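Local structure of carboxynorspermidine decarboxylase (Campylobacter jejuni subsp. jejuni 81116, 3N29) at residues I196-H202 and M230-G236; S133-N139 and N154-R159; A120-I126 and Q143-F147. The protein probably decarboxylates carboxynorspermidine to norspermidine with the help of pyridoxal-5'-phosphate, as part of a family of beta/alpha-barrel basic amino acid decarboxylases. All coordinates share one frame; numbering follows the deposited sequence.

All three contacts belong to the beta/alpha-barrel, and they run from its cofactor side out to its helical coat. Interactions 1 and 2 each pair neighbouring parallel strands, and they share a seam because strand 155-159 lies beside strand 198-200. Both are buried and rest on regular backbone hydrogen bonds, but interaction 1 ends in H200 and H202 at the cofactor, whereas interaction 2 sends R159 near it. Interaction 3 lies in the helical layer, between the start of helix 123-132 and the later part of helix 141-147, which flank strand 135-138 in the chain. There, F121 and F147 pack on I136 and F138 of interaction 2, and apolar packing replaces the strand ladder, with charges toward solvent and the second subunit.

Interaction 1 of 3, residues I196-H202 and M230-G236; sequences IEGLHFH and MKWVNFG. With PLP (pyridoxal-5'-phosphate), chain C.
G198 and W232 face each other in a parallel strand pair of the beta/alpha-barrel, the beta-alpha-beta unit that crosses over through helix 209-223. The backbone carries the pairing. E197 O accepts from both K231 N and W232 N, L199 N reaches W232 O, and N234 N then returns to L199 O. The last rung is F201 N to N234 O at 2.9 Å.

Apolar and CH-pi contacts fill in around this ladder. W232 holds CG between its backbone N and carbonyl carbon (chi1 49°), which lays the indole over G198, whose CA sits 3.5 Å from the centroid of the six-membered ring. Farther along, the F201 and F235 rings lie 20° from parallel but are so offset that they hardly overlap, with F235 CA over the F201 face, 3.9 Å from its centroid. M230 CE packs on I196 CG2 at 3.6 Å.

Polar side chains gather toward the cofactor. H200 CD2 lies 3.4 Å from N234 CG; H200 NE2 and N234 ND2 both hydrogen-bond E269. N234 OD1 takes G236 N in an Asx turn. H202, tied through ND1 to G237 N, lays its ring against the PLP pyridine, with CE1 3.5 Å from PLP C4.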
loop_
_atom_site.group_PDB
_atom_site.type_symbol
_atom_site.label_atom_id
_atom_site.label_comp_id
_atom_site.label_asym_id
_atom_site.label_seq_id
_atom_site.Cartn_x
_atom_site.Cartn_y
_atom_site.Cartn_z
ATOM N N ILE A 196 14.503 -6.907 33.907
ATOM C CA ILE A 196 14.578 -7.353 32.481
ATOM C C ILE A 196 14.968 -8.827 32.384
ATOM O O ILE A 196 16.011 -9.221 32.952
ATOM C CB ILE A 196 15.637 -6.554 31.679
ATOM C CG1 ILE A 196 15.292 -5.044 31.621
ATOM C CG2 ILE A 196 15.842 -7.198 30.294
ATOM C CD1 ILE A 196 13.975 -4.670 30.957
ATOM N N GLU A 197 14.140 -9.650 31.724
ATOM C CA GLU A 197 14.385 -11.082 31.665
ATOM C C GLU A 197 14.906 -11.541 30.319
ATOM O O GLU A 197 15.349 -12.671 30.196
ATOM C CB GLU A 197 13.126 -11.882 32.070
ATOM C CG GLU A 197 12.955 -11.966 33.586
ATOM C CD GLU A 197 11.638 -12.684 34.026
ATOM O OE1 GLU A 197 10.806 -13.068 33.185
ATOM O OE2 GLU A 197 11.436 -12.892 35.234
ATOM N N GLY A 198 14.809 -10.691 29.279
ATOM C CA GLY A 198 15.288 -11.099 27.992
ATOM C C GLY A 198 15.915 -9.995 27.156
ATOM O O GLY A 198 15.654 -8.786 27.339
ATOM N N LEU A 199 16.709 -10.427 26.200
ATOM C CA LEU A 199 17.210 -9.537 25.152
ATOM C C LEU A 199 16.750 -9.998 23.797
ATOM O O LEU A 199 16.586 -11.238 23.548
ATOM C CB LEU A 199 18.727 -9.498 25.208
ATOM C CG LEU A 199 19.367 -8.871 26.448
ATOM C CD1 LEU A 199 20.869 -9.101 26.375
ATOM C CD2 LEU A 199 19.012 -7.315 26.645
ATOM N N HIS A 200 16.526 -9.025 22.920
ATOM C CA HIS A 200 15.961 -9.274 21.618
ATOM C C HIS A 200 16.801 -8.575 20.554
ATOM O O HIS A 200 17.217 -7.449 20.759
ATOM C CB HIS A 200 14.531 -8.720 21.608
ATOM C CG HIS A 200 13.842 -8.829 20.292
ATOM N ND1 HIS A 200 14.024 -7.898 19.292
ATOM C CD2 HIS A 200 12.901 -9.692 19.840
ATOM C CE1 HIS A 200 13.281 -8.231 18.245
ATOM N NE2 HIS A 200 12.562 -9.300 18.555
ATOM N N PHE A 201 17.104 -9.244 19.455
ATOM C CA PHE A 201 17.540 -8.558 18.230
ATOM C C PHE A 201 16.737 -9.004 17.003
ATOM O O PHE A 201 16.200 -10.118 16.971
ATOM C CB PHE A 201 19.056 -8.607 17.966
ATOM C CG PHE A 201 19.599 -9.970 17.650
ATOM C CD1 PHE A 201 19.573 -10.467 16.343
ATOM C CD2 PHE A 201 20.120 -10.759 18.673
ATOM C CE1 PHE A 201 20.017 -11.766 16.062
ATOM C CE2 PHE A 201 20.602 -12.050 18.441
ATOM C CZ PHE A 201 20.564 -12.564 17.124
ATOM N N HIS A 202 16.703 -8.124 16.001
ATOM C CA HIS A 202 16.251 -8.464 14.671
ATOM C C HIS A 202 17.092 -7.704 13.678
ATOM O O HIS A 202 17.056 -6.469 13.598
ATOM C CB HIS A 202 14.714 -8.276 14.495
ATOM C CG HIS A 202 14.236 -8.442 13.084
ATOM N ND1 HIS A 202 13.974 -9.670 12.520
ATOM C CD2 HIS A 202 13.965 -7.518 12.118
ATOM C CE1 HIS A 202 13.578 -9.503 11.268
ATOM N NE2 HIS A 202 13.560 -8.200 10.998
ATOM N N MET A 230 20.093 -13.206 31.838
ATOM C CA MET A 230 18.751 -13.220 31.256
ATOM C C MET A 230 18.164 -14.634 31.326
ATOM O O MET A 230 18.901 -15.637 31.477
ATOM C CB MET A 230 18.851 -12.693 29.816
ATOM C CG MET A 230 19.327 -11.235 29.675
ATOM S SD MET A 230 18.195 -10.159 30.466
ATOM C CE MET A 230 19.088 -8.625 30.553
ATOM N N LYS A 231 16.842 -14.729 31.213
ATOM C CA LYS A 231 16.142 -15.974 31.111
ATOM C C LYS A 231 15.970 -16.470 29.641
ATOM O O LYS A 231 15.947 -17.695 29.364
ATOM C CB LYS A 231 14.779 -15.803 31.782
ATOM C CG LYS A 231 14.895 -15.388 33.296
ATOM C CD LYS A 231 13.713 -15.916 34.131
ATOM C CE LYS A 231 14.036 -16.009 35.632
ATOM N NZ LYS A 231 12.789 -16.221 36.458
ATOM N N TRP A 232 15.877 -15.512 28.719
ATOM C CA TRP A 232 15.712 -15.781 27.284
ATOM C C TRP A 232 16.357 -14.730 26.410
ATOM O O TRP A 232 16.586 -13.594 26.827
ATOM C CB TRP A 232 14.233 -15.857 26.913
ATOM C CG TRP A 232 13.370 -14.713 27.409
ATOM C CD1 TRP A 232 12.675 -14.657 28.574
ATOM C CD2 TRP A 232 13.039 -13.510 26.684
ATOM N NE1 TRP A 232 11.942 -13.503 28.635
ATOM C CE2 TRP A 232 12.157 -12.780 27.483
ATOM C CE3 TRP A 232 13.392 -13.020 25.431
ATOM C CZ2 TRP A 232 11.656 -11.570 27.102
ATOM C CZ3 TRP A 232 12.925 -11.786 25.038
ATOM C CH2 TRP A 232 12.041 -11.075 25.866
ATOM N N VAL A 233 16.628 -15.152 25.171
ATOM C CA VAL A 233 17.079 -14.303 24.122
ATOM C C VAL A 233 16.275 -14.635 22.860
ATOM O O VAL A 233 16.045 -15.804 22.565
ATOM C CB VAL A 233 18.591 -14.526 23.915
ATOM C CG1 VAL A 233 19.123 -13.720 22.692
ATOM C CG2 VAL A 233 19.370 -14.044 25.133
ATOM N N ASN A 234 15.870 -13.610 22.109
ATOM C CA ASN A 234 15.073 -13.733 20.901
ATOM C C ASN A 234 15.918 -13.238 19.714
ATOM O O ASN A 234 16.373 -12.074 19.718
ATOM C CB ASN A 234 13.827 -12.880 21.097
ATOM C CG ASN A 234 12.780 -13.086 20.010
ATOM O OD1 ASN A 234 13.104 -13.144 18.830
ATOM N ND2 ASN A 234 11.536 -13.161 20.403
ATOM N N PHE A 235 16.180 -14.114 18.753
ATOM C CA PHE A 235 17.104 -13.829 17.637
ATOM C C PHE A 235 16.334 -13.231 16.437
ATOM O O PHE A 235 16.844 -13.167 15.311
ATOM C CB PHE A 235 17.660 -15.135 17.100
ATOM C CG PHE A 235 18.634 -15.841 18.017
ATOM C CD1 PHE A 235 19.016 -15.292 19.232
ATOM C CD2 PHE A 235 19.217 -17.014 17.576
ATOM C CE1 PHE A 235 19.920 -15.944 20.036
ATOM C CE2 PHE A 235 20.145 -17.674 18.383
ATOM C CZ PHE A 235 20.490 -17.117 19.606
ATOM N N GLY A 236 15.102 -12.883 16.679
ATOM C CA GLY A 236 14.270 -12.198 15.667
ATOM C C GLY A 236 14.014 -13.040 14.421
ATOM O O GLY A 236 13.997 -14.290 14.469
HETATM N N1 PLP C . 10.735 -9.907 14.287
HETATM C C2 PLP C . 10.753 -8.552 14.109
HETATM C C2A PLP C . 11.010 -7.641 15.283
HETATM C C3 PLP C . 10.474 -8.038 12.805
HETATM O O3 PLP C . 10.471 -6.657 12.598
HETATM C C4 PLP C . 10.204 -8.908 11.731
HETATM C C4A PLP C . 9.869 -8.334 10.361
HETATM C C5 PLP C . 10.248 -10.296 11.936
HETATM C C6 PLP C . 10.518 -10.760 13.241
HETATM C C5A PLP C . 9.980 -11.278 10.820
HETATM O O4P PLP C . 10.818 -11.052 9.714
HETATM P P PLP C . 10.811 -11.993 8.450
HETATM O O1P PLP C . 9.374 -12.054 7.966
HETATM O O2P PLP C . 11.277 -13.397 8.906
HETATM O O3P PLP C . 11.784 -11.476 7.490
#

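Interaction 2 of 3, residues S133-N139 and N154-R159; sequences SHHIVFN and NSLGLR
H135 and S155 start a pair of parallel strands in the beta/alpha-barrel, joined by the beta-alpha-beta crossover through helix 141-147. Five backbone bonds zip strands 135-138 and 155-159 together. S155 N donates to H134 O almost straight (173°), I136 N to S155 O, G157 N to I136 O at 2.7 Å, F138 N to G157 O, and R159 N to F138 O. Each of these amides and carbonyls is thus satisfied within the ladder.

The ladder is extended at its start by a side chain. N154 ND2 gives a hydrogen to S133 O at 2.9 Å, with that oxygen close to the amide plane, and it also bonds A130 O, so one amide nitrogen serves two carbonyls at the end of helix 123-132. S133 OG is held by I129 O and T116 OG1. S155 OG, which sits over one face of the H135 ring, is bonded to both E197 OE1 and W232 NE1, linking this pair to the next strands of the barrel.

At the far end R159, with CG anti to the backbone nitrogen (chi1 176°) and the chain straight from CG to NE, bonds the carbonyl oxygen of H202 through NH2, its side chain near the bound PLP. On the face that carries I136, F138, L156 and L158, F138 CE2 rests 3.8 Å from L156 CD2; I136 CD1 also presses on N154 CG at 3.6 Å.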
loop_
_atom_site.group_PDB
_atom_site.type_symbol
_atom_site.label_atom_id
_atom_site.label_comp_id
_atom_site.label_asym_id
_atom_site.label_seq_id
_atom_site.Cartn_x
_atom_site.Cartn_y
_atom_site.Cartn_z
ATOM N N SER A 133 -0.101 -10.313 26.480
ATOM C CA SER A 133 1.253 -10.748 26.104
ATOM C C SER A 133 1.969 -11.563 27.134
ATOM O O SER A 133 1.880 -11.266 28.315
ATOM C CB SER A 133 2.099 -9.512 25.793
ATOM O OG SER A 133 1.433 -8.755 24.808
ATOM N N HIS A 134 2.684 -12.599 26.700
ATOM C CA HIS A 134 3.610 -13.297 27.593
ATOM C C HIS A 134 4.924 -12.550 27.784
ATOM O O HIS A 134 5.402 -12.387 28.930
ATOM C CB HIS A 134 3.821 -14.732 27.119
ATOM C CG HIS A 134 2.551 -15.497 27.103
ATOM N ND1 HIS A 134 1.657 -15.399 26.061
ATOM C CD2 HIS A 134 1.956 -16.271 28.055
ATOM C CE1 HIS A 134 0.578 -16.111 26.352
ATOM N NE2 HIS A 134 0.736 -16.655 27.553
ATOM N N HIS A 135 5.501 -12.098 26.672
ATOM C CA HIS A 135 6.667 -11.262 26.662
ATOM C C HIS A 135 6.332 -9.871 26.086
ATOM O O HIS A 135 5.564 -9.783 25.122
ATOM C CB HIS A 135 7.695 -11.847 25.725
ATOM C CG HIS A 135 8.349 -13.093 26.232
ATOM N ND1 HIS A 135 9.500 -13.601 25.656
ATOM C CD2 HIS A 135 8.001 -13.959 27.220
ATOM C CE1 HIS A 135 9.871 -14.683 26.331
ATOM N NE2 HIS A 135 8.978 -14.923 27.276
ATOM N N ILE A 136 6.927 -8.823 26.670
ATOM C CA ILE A 136 6.927 -7.497 26.093
ATOM C C ILE A 136 8.375 -7.017 25.926
ATOM O O ILE A 136 9.182 -7.048 26.858
ATOM C CB ILE A 136 6.092 -6.531 26.903
ATOM C CG1 ILE A 136 4.596 -6.917 26.838
ATOM C CG2 ILE A 136 6.186 -5.049 26.319
ATOM C CD1 ILE A 136 3.710 -6.115 27.913
ATOM N N VAL A 137 8.708 -6.523 24.730
ATOM C CA VAL A 137 10.077 -6.110 24.463
ATOM C C VAL A 137 10.016 -4.663 24.157
ATOM O O VAL A 137 9.228 -4.237 23.261
ATOM C CB VAL A 137 10.719 -6.837 23.300
ATOM C CG1 VAL A 137 12.060 -6.180 22.887
ATOM C CG2 VAL A 137 10.896 -8.301 23.643
ATOM N N PHE A 138 10.787 -3.902 24.917
ATOM C CA PHE A 138 10.863 -2.452 24.674
ATOM C C PHE A 138 11.995 -2.046 23.730
ATOM O O PHE A 138 13.048 -2.684 23.638
ATOM C CB PHE A 138 10.992 -1.704 25.995
ATOM C CG PHE A 138 9.822 -1.927 26.962
ATOM C CD1 PHE A 138 8.586 -1.340 26.734
ATOM C CD2 PHE A 138 9.981 -2.809 28.090
ATOM C CE1 PHE A 138 7.531 -1.557 27.609
ATOM C CE2 PHE A 138 8.942 -3.030 28.935
ATOM C CZ PHE A 138 7.704 -2.381 28.710
ATOM N N ASN A 139 11.764 -0.938 23.039
ATOM C CA ASN A 139 12.710 -0.380 22.086
ATOM C C ASN A 139 13.760 0.606 22.689
ATOM O O ASN A 139 14.758 0.864 22.085
ATOM C CB ASN A 139 11.962 0.333 20.937
ATOM C CG ASN A 139 12.882 0.740 19.838
ATOM O OD1 ASN A 139 13.119 1.955 19.619
ATOM N ND2 ASN A 139 13.472 -0.258 19.177
ATOM N N ASN A 154 4.148 -9.434 33.007
ATOM C CA ASN A 154 4.747 -9.848 31.751
ATOM C C ASN A 154 6.255 -10.025 31.909
ATOM O O ASN A 154 6.870 -9.385 32.751
ATOM C CB ASN A 154 4.515 -8.740 30.725
ATOM C CG ASN A 154 3.080 -8.256 30.709
ATOM O OD1 ASN A 154 2.768 -7.177 31.228
ATOM N ND2 ASN A 154 2.219 -9.014 30.099
ATOM N N SER A 155 6.860 -10.807 31.030
ATOM C CA SER A 155 8.305 -10.952 30.996
ATOM C C SER A 155 8.852 -9.917 30.048
ATOM O O SER A 155 8.460 -9.838 28.873
ATOM C CB SER A 155 8.659 -12.329 30.471
ATOM O OG SER A 155 10.022 -12.608 30.609
ATOM N N LEU A 156 9.743 -9.123 30.564
ATOM C CA LEU A 156 10.148 -7.890 29.901
ATOM C C LEU A 156 11.487 -8.106 29.254
ATOM O O LEU A 156 12.426 -8.705 29.836
ATOM C CB LEU A 156 10.224 -6.740 30.886
ATOM C CG LEU A 156 8.983 -6.364 31.680
ATOM C CD1 LEU A 156 9.374 -5.138 32.548
ATOM C CD2 LEU A 156 7.748 -6.121 30.783
ATOM N N GLY A 157 11.579 -7.649 28.013
ATOM C CA GLY A 157 12.840 -7.693 27.276
ATOM C C GLY A 157 13.196 -6.326 26.726
ATOM O O GLY A 157 12.346 -5.399 26.683
ATOM N N LEU A 158 14.446 -6.196 26.304
ATOM C CA LEU A 158 14.919 -5.031 25.552
ATOM C C LEU A 158 15.488 -5.414 24.199
ATOM O O LEU A 158 16.243 -6.395 24.081
ATOM C CB LEU A 158 15.997 -4.283 26.317
ATOM C CG LEU A 158 15.573 -3.744 27.697
ATOM C CD1 LEU A 158 16.800 -3.356 28.511
ATOM C CD2 LEU A 158 14.519 -2.579 27.628
ATOM N N ARG A 159 15.203 -4.586 23.197
ATOM C CA ARG A 159 15.747 -4.805 21.882
ATOM C C ARG A 159 17.115 -4.144 21.790
ATOM O O ARG A 159 17.295 -3.008 22.218
ATOM C CB ARG A 159 14.823 -4.298 20.794
ATOM C CG ARG A 159 15.479 -4.460 19.443
ATOM C CD ARG A 159 14.509 -4.300 18.309
ATOM N NE ARG A 159 15.067 -4.541 16.979
ATOM C CZ ARG A 159 14.372 -4.447 15.845
ATOM N NH1 ARG A 159 13.103 -4.069 15.866
ATOM N NH2 ARG A 159 14.942 -4.712 14.675
#

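Interaction 3 of 3, residues A120-I126 and Q143-F147; sequences AFKEDEI and QFHKF
F147 pushes its ring between F121 and I126, packing helix 141-147 against the start of helix 123-132 on the outside of the beta/alpha-barrel. This is the tight part. The ring's CE2 lies 3.8 Å from F121 CB and 3.6 Å from F121 O, while CD1 meets I126 CG1 at 3.7 Å. I126 reaches over one face of the ring with CD1, because CG1 stands opposite its backbone N (chi1 -167°) and leads the chain toward F147. K146 CG covers the other face. Beneath them, F121 packs on I136 and F147 on F138, both from strand 135-138, so the two helix-bearing segments share the strand between them. Q143 crosses F121 at about a right angle, its amide nearly parallel to the phenylalanine ring.

Toward solvent the fit slackens. E123 OE2 comes 3.6 Å from K146 CE, yet its distance to K146 NZ is 4.3 Å, too long for a salt bridge.

Another side of 120-126 turns to the second subunit: K122 NZ bonds T44 O of that chain, while E125 OE2 accepts from K122 N at 3.0 Å.

The chemistry thus divides the labour: hydrophobic burial of F147 joins the two segments, while the salt bridges of 120-126 (K122 to D299, D124 and E125 to R390 of the second subunit) run across the subunit interface.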
loop_
_atom_site.group_PDB
_atom_site.type_symbol
_atom_site.label_atom_id
_atom_site.label_comp_id
_atom_site.label_asym_id
_atom_site.label_seq_id
_atom_site.Cartn_x
_atom_site.Cartn_y
_atom_site.Cartn_z
ATOM N N ALA A 120 7.281 2.035 19.630
ATOM C CA ALA A 120 6.441 3.151 20.068
ATOM C C ALA A 120 5.221 2.737 20.839
ATOM O O ALA A 120 4.167 2.991 20.315
ATOM C CB ALA A 120 5.925 3.956 18.808
ATOM N N PHE A 121 5.291 2.086 22.019
ATOM C CA PHE A 121 4.056 1.755 22.789
ATOM C C PHE A 121 3.356 3.016 23.274
ATOM O O PHE A 121 4.007 3.975 23.664
ATOM C CB PHE A 121 4.300 0.862 24.021
ATOM C CG PHE A 121 4.713 -0.560 23.703
ATOM C CD1 PHE A 121 3.814 -1.470 23.166
ATOM C CD2 PHE A 121 5.993 -0.975 23.956
ATOM C CE1 PHE A 121 4.206 -2.767 22.816
ATOM C CE2 PHE A 121 6.395 -2.242 23.634
ATOM C CZ PHE A 121 5.482 -3.171 23.060
ATOM N N LYS A 122 2.028 2.995 23.312
ATOM C CA LYS A 122 1.265 4.164 23.760
ATOM C C LYS A 122 0.500 3.863 25.067
ATOM O O LYS A 122 0.070 2.732 25.328
ATOM C CB LYS A 122 0.309 4.624 22.662
ATOM C CG LYS A 122 1.028 5.286 21.468
ATOM C CD LYS A 122 0.068 5.548 20.273
ATOM C CE LYS A 122 -0.949 6.595 20.541
ATOM N NZ LYS A 122 -1.736 6.747 19.228
ATOM N N GLU A 123 0.260 4.891 25.863
ATOM C CA GLU A 123 -0.481 4.706 27.107
ATOM C C GLU A 123 -1.864 4.106 26.981
ATOM O O GLU A 123 -2.288 3.388 27.899
ATOM C CB GLU A 123 -0.603 6.033 27.863
ATOM C CG GLU A 123 0.711 6.492 28.334
ATOM C CD GLU A 123 0.624 7.716 29.192
ATOM O OE1 GLU A 123 -0.324 7.775 30.036
ATOM O OE2 GLU A 123 1.511 8.593 29.018
ATOM N N ASP A 124 -2.585 4.419 25.897
ATOM C CA ASP A 124 -3.993 4.006 25.761
ATOM C C ASP A 124 -4.077 2.515 25.424
ATOM O O ASP A 124 -5.151 1.883 25.491
ATOM C CB ASP A 124 -4.797 4.920 24.802
ATOM C CG ASP A 124 -4.213 4.999 23.362
ATOM O OD1 ASP A 124 -3.235 4.302 23.042
ATOM O OD2 ASP A 124 -4.784 5.745 22.503
ATOM N N GLU A 125 -2.952 1.900 25.139
ATOM C CA GLU A 125 -3.000 0.529 24.632
ATOM C C GLU A 125 -2.230 -0.443 25.506
ATOM O O GLU A 125 -2.441 -1.662 25.369
ATOM C CB GLU A 125 -2.498 0.433 23.147
ATOM C CG GLU A 125 -1.222 1.188 22.900
ATOM C CD GLU A 125 -0.566 0.910 21.569
ATOM O OE1 GLU A 125 -1.340 0.662 20.546
ATOM O OE2 GLU A 125 0.727 0.924 21.652
ATOM N N ILE A 126 -1.330 0.092 26.349
ATOM C CA ILE A 126 -0.416 -0.724 27.149
ATOM C C ILE A 126 -1.167 -1.685 28.061
ATOM O O ILE A 126 -0.733 -2.807 28.270
ATOM C CB ILE A 126 0.606 0.121 27.977
ATOM C CG1 ILE A 126 1.697 -0.822 28.509
ATOM C CG2 ILE A 126 -0.055 0.931 29.120
ATOM C CD1 ILE A 126 2.499 -1.467 27.330
ATOM N N GLN A 143 11.045 3.926 27.277
ATOM C CA GLN A 143 9.787 3.217 27.106
ATOM C C GLN A 143 9.661 2.131 28.200
ATOM O O GLN A 143 8.615 2.009 28.839
ATOM C CB GLN A 143 9.706 2.615 25.708
ATOM C CG GLN A 143 9.353 3.603 24.622
ATOM C CD GLN A 143 7.931 3.453 24.206
ATOM O OE1 GLN A 143 7.145 4.402 24.195
ATOM N NE2 GLN A 143 7.586 2.262 23.890
ATOM N N PHE A 144 10.754 1.425 28.461
ATOM C CA PHE A 144 10.788 0.446 29.539
ATOM C C PHE A 144 10.460 1.145 30.882
ATOM O O PHE A 144 9.566 0.706 31.630
ATOM C CB PHE A 144 12.134 -0.235 29.567
ATOM C CG PHE A 144 12.482 -0.895 30.845
ATOM C CD1 PHE A 144 11.570 -1.725 31.522
ATOM C CD2 PHE A 144 13.754 -0.724 31.382
ATOM C CE1 PHE A 144 11.945 -2.323 32.756
ATOM C CE2 PHE A 144 14.135 -1.324 32.586
ATOM C CZ PHE A 144 13.230 -2.127 33.260
ATOM N N HIS A 145 11.139 2.219 31.172
ATOM C CA HIS A 145 10.919 2.860 32.476
ATOM C C HIS A 145 9.472 3.399 32.580
ATOM O O HIS A 145 8.908 3.477 33.660
ATOM C CB HIS A 145 11.932 3.957 32.707
ATOM C CG HIS A 145 13.327 3.448 32.944
ATOM N ND1 HIS A 145 14.457 4.184 32.660
ATOM C CD2 HIS A 145 13.764 2.283 33.464
ATOM C CE1 HIS A 145 15.532 3.479 32.956
ATOM N NE2 HIS A 145 15.136 2.321 33.455
ATOM N N LYS A 146 8.898 3.831 31.472
ATOM C CA LYS A 146 7.581 4.441 31.501
ATOM C C LYS A 146 6.502 3.360 31.795
ATOM O O LYS A 146 5.506 3.633 32.465
ATOM C CB LYS A 146 7.299 5.060 30.163
ATOM C CG LYS A 146 6.100 5.984 30.067
ATOM C CD LYS A 146 5.879 6.312 28.566
ATOM C CE LYS A 146 4.895 7.435 28.355
ATOM N NZ LYS A 146 5.426 8.454 27.361
ATOM N N PHE A 147 6.703 2.158 31.254
ATOM C CA PHE A 147 5.666 1.125 31.277
ATOM C C PHE A 147 5.977 -0.038 32.191
ATOM O O PHE A 147 5.178 -0.965 32.301
ATOM C CB PHE A 147 5.409 0.636 29.853
ATOM C CG PHE A 147 4.780 1.677 28.980
ATOM C CD1 PHE A 147 3.560 2.251 29.349
ATOM C CD2 PHE A 147 5.388 2.088 27.797
ATOM C CE1 PHE A 147 2.968 3.225 28.541
ATOM C CE2 PHE A 147 4.817 3.076 27.005
ATOM C CZ PHE A 147 3.609 3.637 27.362
#